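Local coordinates for protein porin (Rhodobacter capsulatus, PDB 2POR) that forms homotrimers of beta-barrel channels in the outer membrane that let small hydrophilic solutes diffuse passively, up to an exclusion limit of about 0.6 kDa, at the interface of chains A and B. Residues are numbered along the deposited sequence; one frame, centred on the assembly and turned at random. Chains: chain A/B, Porin.

The interface of chains A and B. Residues chain A 31, 43, 61; chain B 7-8, 24-25, 301.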
ATOM      1  N   MET A  31       1.061  14.205   9.309  1.00 16.66           N
ATOM      2  CA  MET A  31       1.608  13.961  10.625  1.00 17.95           C
ATOM      3  C   MET A  31       2.276  15.218  11.089  1.00 20.41           C
ATOM      4  O   MET A  31       2.898  15.914  10.281  1.00 16.53           O
ATOM      5  CB  MET A  31       2.616  12.828  10.579  1.00 18.36           C
ATOM      6  CG  MET A  31       1.915  11.564  10.099  1.00 28.91           C
ATOM      7  SD  MET A  31       2.920  10.100  10.310  1.00 29.44           S
ATOM      8  CE  MET A  31       3.971  10.303   8.926  1.00 24.49           C
ATOM      9  N   ALA A  43       5.363  15.181   8.434  1.00 19.68           N
ATOM     10  CA  ALA A  43       5.574  14.281   7.310  1.00 19.54           C
ATOM     11  C   ALA A  43       4.212  14.026   6.678  1.00 25.22           C
ATOM     12  O   ALA A  43       3.171  14.122   7.350  1.00 20.81           O
ATOM     13  CB  ALA A  43       6.171  12.971   7.814  1.00 16.52           C
ATOM     14  N   VAL A  61       9.164  14.842   4.437  1.00 17.23           N
ATOM     15  CA  VAL A  61       9.411  14.992   5.866  1.00 19.01           C
ATOM     16  C   VAL A  61       9.923  16.442   6.002  1.00 26.28           C
ATOM     17  O   VAL A  61      10.653  16.928   5.112  1.00 18.85           O
ATOM     18  CB  VAL A  61      10.476  13.980   6.348  1.00 17.83           C
ATOM     19  CG1 VAL A  61      10.763  14.156   7.838  1.00 18.08           C
ATOM     20  CG2 VAL A  61       9.962  12.587   6.138  1.00 17.74           C
TER
ATOM     21  N   ASP B   7       6.076   7.627  12.265  1.00 17.75           N
ATOM     22  CA  ASP B   7       7.419   8.125  12.489  1.00 14.63           C
ATOM     23  C   ASP B   7       7.985   8.580  11.146  1.00 17.50           C
ATOM     24  O   ASP B   7       7.377   8.349  10.093  1.00 17.10           O
ATOM     25  CB  ASP B   7       8.333   7.052  13.130  1.00 15.83           C
ATOM     26  CG  ASP B   7       8.381   5.704  12.420  1.00 23.05           C
ATOM     27  OD1 ASP B   7       8.706   5.652  11.245  1.00 20.15           O
ATOM     28  OD2 ASP B   7       8.047   4.713  13.030  1.00 25.78           O
ATOM     29  N   ALA B   8       9.086   9.311  11.197  1.00 19.52           N
ATOM     30  CA  ALA B   8       9.755   9.856  10.012  1.00 15.71           C
ATOM     31  C   ALA B   8      11.180  10.196  10.408  1.00 19.05           C
ATOM     32  O   ALA B   8      11.523  10.190  11.609  1.00 18.32           O
ATOM     33  CB  ALA B   8       9.073  11.123   9.484  1.00 14.05           C
ATOM     34  N   ARG B  24      12.514   8.934   5.271  1.00 16.47           N
ATOM     35  CA  ARG B  24      11.374   8.051   5.101  1.00 18.28           C
ATOM     36  C   ARG B  24      10.265   8.530   6.040  1.00 21.67           C
ATOM     37  O   ARG B  24      10.553   9.301   6.954  1.00 17.72           O
ATOM     38  CB  ARG B  24      11.653   6.613   5.499  1.00 14.39           C
ATOM     39  CG  ARG B  24      11.895   6.258   6.910  1.00 17.95           C
ATOM     40  CD  ARG B  24      11.862   4.790   7.054  1.00 18.22           C
ATOM     41  NE  ARG B  24      12.023   4.528   8.481  1.00 16.16           N
ATOM     42  CZ  ARG B  24      12.357   3.375   9.046  1.00 22.92           C
ATOM     43  NH1 ARG B  24      12.630   2.274   8.354  1.00 23.47           N
ATOM     44  NH2 ARG B  24      12.328   3.301  10.374  1.00 24.06           N
ATOM     45  N   SER B  25       9.042   8.090   5.853  1.00 19.57           N
ATOM     46  CA  SER B  25       7.982   8.301   6.821  1.00 19.55           C
ATOM     47  C   SER B  25       7.158   7.037   6.777  1.00 22.34           C
ATOM     48  O   SER B  25       7.071   6.343   5.744  1.00 18.07           O
ATOM     49  CB  SER B  25       7.141   9.553   6.475  1.00 15.96           C
ATOM     50  OG  SER B  25       6.678   9.681   5.162  1.00 31.90           O
ATOM     51  N   PHE B 301       5.149  10.330  15.847  1.00 19.50           N
ATOM     52  CA  PHE B 301       3.893  11.020  15.641  1.00 18.21           C
ATOM     53  C   PHE B 301       2.755  10.222  16.225  1.00 22.86           C
ATOM     54  O   PHE B 301       2.917   9.027  16.489  1.00 17.64           O
ATOM     55  CB  PHE B 301       3.522  11.250  14.167  1.00 18.80           C
ATOM     56  CG  PHE B 301       4.569  12.063  13.440  1.00 24.96           C
ATOM     57  CD1 PHE B 301       4.648  13.427  13.611  1.00 18.68           C
ATOM     58  CD2 PHE B 301       5.442  11.436  12.565  1.00 23.97           C
ATOM     59  CE1 PHE B 301       5.584  14.188  12.920  1.00 19.16           C
ATOM     60  CE2 PHE B 301       6.375  12.205  11.875  1.00 19.39           C
ATOM     61  CZ  PHE B 301       6.455  13.575  12.042  1.00 20.43           C
ATOM     62  OXT PHE B 301       1.698  10.833  16.445  1.00 28.38           O
TER
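Where two beta-barrels of the porin trimer press wall against wall, A:Met31 lies across the carboxy-terminal residue of the neighbour, B:Phe301, and the patch shows how side chains on the outside of barrel walls can pack subunits together by close apolar contact. The methionine touches with the root of its side chain: CB sits over the centre of the aromatic face, 3.6 Å from the ring centroid, a CH-pi contact, and comes within 3.5 Å of the ring atom CG of B:Phe301. The two side chains cross at about a right angle. SD of A:Met31 passes 3.6 Å from CD2 of B:Phe301, and a bend at the last torsion (chi3 -79°) turns the terminal methyl CE towards CB of B:Ser25, 4.1 Å away. The ring lies flat beneath its partner, with the backbone N of B:Asp7 and the methyl of B:Ala8 from its own chain meeting its edge in plane. Cut back to an alanine, B:Phe301 would lose the ring face, which would probably leave CB and SD of A:Met31 without most of their packing partner and open a gap here between the barrels.

Farther along the interface the packing passes to small groups. CB of A:Ala43 lies 3.8 Å from CB of B:Ser25 and equally close to CB of B:Ala8, so one methyl fits between two strands of the other barrel. With CG1 anti to the backbone N (chi1 179°) and CG2 anti to the carbonyl carbon, both methyls of A:Val61 touch CB of B:Ala8, and CG2 also comes within 3.4 Å of the carbonyl O of B:Arg24.

Strands 19-34, 40-46 and 60-65 of chain A thus face strands 2-14 and 19-34 of chain B and the carboxy-terminal residue that directly follows its last strand, 292-300, beside the barrel closure, where the first and last strands of chain B run next to each other.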